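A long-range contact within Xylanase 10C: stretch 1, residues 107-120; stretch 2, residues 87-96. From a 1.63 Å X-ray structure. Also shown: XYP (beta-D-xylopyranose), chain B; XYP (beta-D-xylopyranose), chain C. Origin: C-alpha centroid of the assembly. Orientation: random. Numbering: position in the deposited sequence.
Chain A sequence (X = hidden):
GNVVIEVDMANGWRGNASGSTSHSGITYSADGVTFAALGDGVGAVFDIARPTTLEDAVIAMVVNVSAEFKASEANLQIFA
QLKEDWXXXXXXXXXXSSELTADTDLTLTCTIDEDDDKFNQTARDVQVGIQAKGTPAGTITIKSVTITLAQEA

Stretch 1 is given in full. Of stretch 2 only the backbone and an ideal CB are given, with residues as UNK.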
# COMPACT_ATOMS: atom_id res chain seq x y z
N THR A 107 -9.93 -8.00 0.20
CA THR A 107 -8.69 -8.12 -0.57
C THR A 107 -8.69 -7.04 -1.64
O THR A 107 -9.60 -6.99 -2.51
CB THR A 107 -8.53 -9.49 -1.23
OG1 THR A 107 -8.43 -10.51 -0.21
CG2 THR A 107 -7.22 -9.60 -1.98
N LEU A 108 -7.69 -6.17 -1.57
CA LEU A 108 -7.49 -5.11 -2.55
C LEU A 108 -6.26 -5.41 -3.39
O LEU A 108 -5.26 -5.88 -2.87
CB LEU A 108 -7.31 -3.77 -1.86
CG LEU A 108 -8.47 -3.35 -0.94
CD1 LEU A 108 -8.17 -2.02 -0.31
CD2 LEU A 108 -9.80 -3.28 -1.68
N THR A 109 -6.36 -5.17 -4.69
CA THR A 109 -5.26 -5.47 -5.60
C THR A 109 -4.85 -4.27 -6.45
O THR A 109 -5.64 -3.33 -6.70
CB THR A 109 -5.53 -6.71 -6.48
OG1 THR A 109 -6.54 -6.39 -7.45
CG2 THR A 109 -6.06 -7.89 -5.72
N CYS A 110 -3.60 -4.33 -6.90
CA CYS A 110 -3.00 -3.26 -7.68
C CYS A 110 -1.97 -3.83 -8.62
O CYS A 110 -1.05 -4.50 -8.18
CB CYS A 110 -2.31 -2.24 -6.76
SG CYS A 110 -1.52 -0.87 -7.62
N THR A 111 -2.15 -3.59 -9.91
CA THR A 111 -1.17 -4.03 -10.92
C THR A 111 -0.22 -2.87 -11.26
O THR A 111 -0.65 -1.77 -11.62
CB THR A 111 -1.83 -4.52 -12.21
OG1 THR A 111 -2.60 -5.70 -11.94
CG2 THR A 111 -0.82 -5.00 -13.22
N ILE A 112 1.08 -3.13 -11.15
CA ILE A 112 2.10 -2.15 -11.53
C ILE A 112 2.31 -2.25 -13.04
O ILE A 112 2.66 -3.31 -13.55
CB ILE A 112 3.45 -2.39 -10.78
CG1 ILE A 112 3.28 -2.18 -9.27
CG2 ILE A 112 4.54 -1.48 -11.36
CD1 ILE A 112 4.49 -2.66 -8.39
N ASP A 113 2.09 -1.16 -13.76
CA ASP A 113 2.25 -1.12 -15.22
C ASP A 113 2.53 0.32 -15.69
O ASP A 113 1.60 1.10 -15.90
CB ASP A 113 1.00 -1.68 -15.88
CG ASP A 113 1.09 -1.73 -17.41
OD1 ASP A 113 2.20 -1.59 -17.99
OD2 ASP A 113 0.07 -1.90 -18.12
N GLU A 114 3.82 0.64 -15.82
CA GLU A 114 4.28 1.95 -16.31
C GLU A 114 4.83 1.82 -17.73
O GLU A 114 5.57 0.89 -18.06
CB GLU A 114 5.32 2.57 -15.38
CG GLU A 114 4.74 3.00 -14.02
CD GLU A 114 3.81 4.20 -14.13
OE1 GLU A 114 4.30 5.32 -14.39
OE2 GLU A 114 2.59 4.02 -13.98
N ASP A 115 4.45 2.76 -18.58
CA ASP A 115 4.83 2.72 -20.01
C ASP A 115 6.36 2.78 -20.24
O ASP A 115 6.86 2.12 -21.14
CB ASP A 115 4.14 3.82 -20.81
CG ASP A 115 2.64 3.61 -20.96
OD1 ASP A 115 2.14 2.46 -20.88
OD2 ASP A 115 1.87 4.57 -21.16
N ASP A 116 7.07 3.49 -19.38
CA ASP A 116 8.55 3.61 -19.44
C ASP A 116 9.35 2.52 -18.70
O ASP A 116 10.55 2.62 -18.57
CB ASP A 116 9.03 5.00 -18.99
CG ASP A 116 8.82 5.27 -17.50
OD1 ASP A 116 8.26 4.41 -16.77
OD2 ASP A 116 9.19 6.33 -16.98
N ASP A 117 8.65 1.51 -18.19
CA ASP A 117 9.27 0.38 -17.43
C ASP A 117 10.16 0.83 -16.26
O ASP A 117 11.14 0.17 -15.92
CB ASP A 117 10.04 -0.58 -18.36
CG ASP A 117 9.14 -1.37 -19.31
OD1 ASP A 117 7.89 -1.45 -19.12
OD2 ASP A 117 9.62 -1.98 -20.29
N LYS A 118 9.78 1.95 -15.62
CA LYS A 118 10.53 2.49 -14.45
C LYS A 118 10.73 1.52 -13.27
O LYS A 118 11.66 1.69 -12.50
CB LYS A 118 9.88 3.80 -13.92
CG LYS A 118 8.43 3.70 -13.49
CD LYS A 118 7.97 4.98 -12.77
CE LYS A 118 7.87 6.20 -13.71
NZ LYS A 118 6.92 6.01 -14.85
N PHE A 119 9.86 0.51 -13.15
CA PHE A 119 9.93 -0.46 -12.03
C PHE A 119 10.84 -1.69 -12.28
O PHE A 119 10.98 -2.55 -11.38
CB PHE A 119 8.55 -0.86 -11.53
CG PHE A 119 7.85 0.21 -10.73
CD1 PHE A 119 8.14 0.39 -9.40
CD2 PHE A 119 6.84 0.98 -11.30
CE1 PHE A 119 7.51 1.35 -8.65
CE2 PHE A 119 6.20 1.97 -10.55
CZ PHE A 119 6.52 2.15 -9.23
N ASN A 120 11.43 -1.77 -13.49
CA ASN A 120 12.48 -2.76 -13.80
C ASN A 120 13.81 -2.00 -13.78
O ASN A 120 14.12 -1.29 -14.72
CB ASN A 120 12.24 -3.46 -15.15
CG ASN A 120 11.04 -4.40 -15.11
OD1 ASN A 120 10.39 -4.56 -14.06
ND2 ASN A 120 10.72 -5.00 -16.26
N UNK A 87 8.44 11.15 -7.15
CA UNK A 87 7.38 11.40 -8.17
C UNK A 87 7.18 10.27 -9.20
O UNK A 87 6.12 10.18 -9.82
CB UNK A 87 7.71 12.69 -8.93
N UNK A 88 8.21 9.45 -9.33
CA UNK A 88 8.20 8.33 -10.24
C UNK A 88 7.54 7.14 -9.53
O UNK A 88 8.13 6.55 -8.62
CB UNK A 88 9.62 7.99 -10.71
N UNK A 89 6.33 6.81 -9.96
CA UNK A 89 5.57 5.74 -9.32
C UNK A 89 4.37 5.20 -10.05
O UNK A 89 4.15 5.49 -11.22
CB UNK A 89 5.10 6.23 -7.95
N UNK A 90 3.65 4.36 -9.32
CA UNK A 90 2.40 3.75 -9.79
C UNK A 90 1.29 4.42 -8.99
O UNK A 90 1.11 4.15 -7.81
CB UNK A 90 2.39 2.23 -9.62
N UNK A 91 0.54 5.28 -9.67
CA UNK A 91 -0.50 6.12 -9.06
C UNK A 91 -1.93 5.83 -9.57
O UNK A 91 -2.86 6.55 -9.23
CB UNK A 91 -0.17 7.59 -9.32
N UNK A 92 -2.11 4.77 -10.34
CA UNK A 92 -3.42 4.52 -10.99
C UNK A 92 -4.36 3.49 -10.30
O UNK A 92 -5.44 3.16 -10.84
CB UNK A 92 -3.16 4.04 -12.42
N UNK A 93 -3.98 3.04 -9.11
CA UNK A 93 -4.80 2.09 -8.35
C UNK A 93 -5.66 2.84 -7.36
O UNK A 93 -5.20 3.80 -6.76
CB UNK A 93 -3.93 1.06 -7.63
N UNK A 94 -6.92 2.44 -7.24
CA UNK A 94 -7.83 3.05 -6.27
C UNK A 94 -8.98 2.13 -5.94
O UNK A 94 -9.50 1.45 -6.83
CB UNK A 94 -8.37 4.38 -6.80
N UNK A 95 -9.33 2.11 -4.67
CA UNK A 95 -10.50 1.41 -4.15
C UNK A 95 -11.39 2.49 -3.59
O UNK A 95 -11.09 3.13 -2.58
CB UNK A 95 -10.14 0.36 -3.10
N UNK A 96 -12.53 2.73 -4.22
CA UNK A 96 -13.37 3.76 -3.71
C UNK A 96 -14.25 3.34 -2.53
O UNK A 96 -14.53 2.17 -2.37
CB UNK A 96 -14.25 4.28 -4.85
C1 XYP B . 5.00 11.81 -2.88
C2 XYP B . 5.60 12.35 -4.16
C3 XYP B . 4.51 13.08 -4.91
C4 XYP B . 3.33 12.17 -5.15
C5 XYP B . 2.90 11.59 -3.82
O2 XYP B . 6.65 13.27 -3.86
O3 XYP B . 4.95 13.46 -6.21
O4 XYP B . 2.26 12.93 -5.71
O5 XYP B . 3.99 10.96 -3.14
C1 XYP C . 1.45 12.19 -6.59
C2 XYP C . 0.07 12.81 -6.57
C3 XYP C . -0.82 12.19 -7.62
C4 XYP C . -0.10 12.16 -8.95
C5 XYP C . 1.25 11.50 -8.74
O2 XYP C . -0.53 12.66 -5.29
O3 XYP C . -2.05 12.89 -7.74
O4 XYP C . -0.91 11.38 -9.79
O5 XYP C . 2.02 12.24 -7.80

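Position 87 lies out of reach of stretch 1, with nothing of that stretch within 5.5 Å of its ideal CB. Most residues would suit it. It is S87, and its CA lies 3.7 Å from O3 of the chain B xylose.

Position 88 points its CA-to-CB bond sideways, and its ideal CB is 3.9 Å from K118 CE. A flexible chain could lie along the K118 methylenes, and an acidic one could meet the K118 charge. The residue is K88. Its CB packs 4.0 Å from K118 CE, and the end of its chain leads away, which separates the two amines.

At position 89 the backbone is extended, with phi -166° and psi -172°. The bond to the ideal CB points away from stretch 1. Glycine tolerates these angles easily, and a small residue is also conceivable. The residue is G89. Its CA sits 3.7 Å from F119 CZ. Its O is 3.2 Å from E114 OE1, but both are acceptors and no hydrogen bond forms. Water 1 accepts from G89 N and donates weakly to E114 OE1, so it links the two stretches.

Position 90 has the richest surroundings. Its ideal CB is 3.9 Å from F119 CE2, 4.5 Å from I112 CG1 and 4.7 Å from E114 OE2. An aliphatic chain would suit the first two. The backbone N of D113 offers a donor to a longer chain with an acceptor, such as Gln or Glu, while E114 would favour a neutral or basic end. The residue is E90. D113 N donates to E90 OE1 at 3.0 Å, with an almost straight angle of 177°. E90 OE2 accepts from the backbone N of position 92 at 3.0 Å. The price is a like-charge approach, E90 OE1 to E114 OE2, at 3.3 Å.

Position 91 points away, so stretch 1 sets little limit. The nearby sugars favour an aromatic ring. The residue is W91. The chain C xylose lies over one face of its ring, with C5 3.6 Å from W91 CG. W91 NE1 donates to S87 O at 3.3 Å.

Position 92 points sideways, and no atom of stretch 1 lies within 5.5 Å of its ideal CB. A polar residue would suit. The residue is D92, whose OD2 comes within 4.5 Å of E114 OE2, another like-charge approach.

Position 93 points toward stretch 1, and its ideal CB is 3.1 Å from C110 SG. That is too tight for an ordinary packing contact but right for a disulfide, so cysteine is the clear choice. The residue is C93. Its SG bonds C110 SG at 2.0 Å, with chi3 77°.

Position 94 points away and could hold many residues. It is L94.

Position 95 points toward L108, with its ideal CB 3.9 Å from L108 CD2. A small apolar residue fits. The residue is A95, and its CB meets L108 CD2 at 4.0 Å.

Position 96 is out of reach, with room for a CB. It is G96.

Stretch 2 (87-96) SKGEWDCLAG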
# COMPACT_ATOMS: atom_id res chain seq x y z
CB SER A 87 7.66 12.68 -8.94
OG SER A 87 8.63 12.40 -9.91
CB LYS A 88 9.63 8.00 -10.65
CG LYS A 88 10.47 9.19 -11.19
CD LYS A 88 9.80 9.89 -12.36
CE LYS A 88 10.56 11.15 -12.83
NZ LYS A 88 11.95 10.83 -13.20
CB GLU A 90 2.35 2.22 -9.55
CG GLU A 90 1.03 1.58 -10.00
CD GLU A 90 0.64 1.91 -11.44
OE1 GLU A 90 1.31 1.41 -12.37
OE2 GLU A 90 -0.32 2.69 -11.65
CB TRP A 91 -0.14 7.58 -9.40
CG TRP A 91 1.27 7.93 -8.97
CD1 TRP A 91 2.36 8.21 -9.76
CD2 TRP A 91 1.73 8.01 -7.63
NE1 TRP A 91 3.46 8.47 -8.98
CE2 TRP A 91 3.10 8.36 -7.66
CE3 TRP A 91 1.09 7.88 -6.38
CZ2 TRP A 91 3.85 8.54 -6.50
CZ3 TRP A 91 1.85 8.06 -5.23
CH2 TRP A 91 3.21 8.37 -5.30
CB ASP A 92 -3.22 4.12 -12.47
CG ASP A 92 -2.54 5.22 -13.30
OD1 ASP A 92 -2.71 6.43 -13.02
OD2 ASP A 92 -1.78 4.94 -14.26
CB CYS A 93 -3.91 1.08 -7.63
SG CYS A 93 -2.92 0.06 -8.75
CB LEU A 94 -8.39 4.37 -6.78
CG LEU A 94 -9.15 5.20 -5.75
CD1 LEU A 94 -8.18 5.74 -4.71
CD2 LEU A 94 -9.88 6.32 -6.44
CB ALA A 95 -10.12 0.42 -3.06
O HOH W 1 5.11 7.94 -12.36
O HOH W 2 1.16 6.00 -12.52
O HOH W 3 -1.50 1.66 -14.75
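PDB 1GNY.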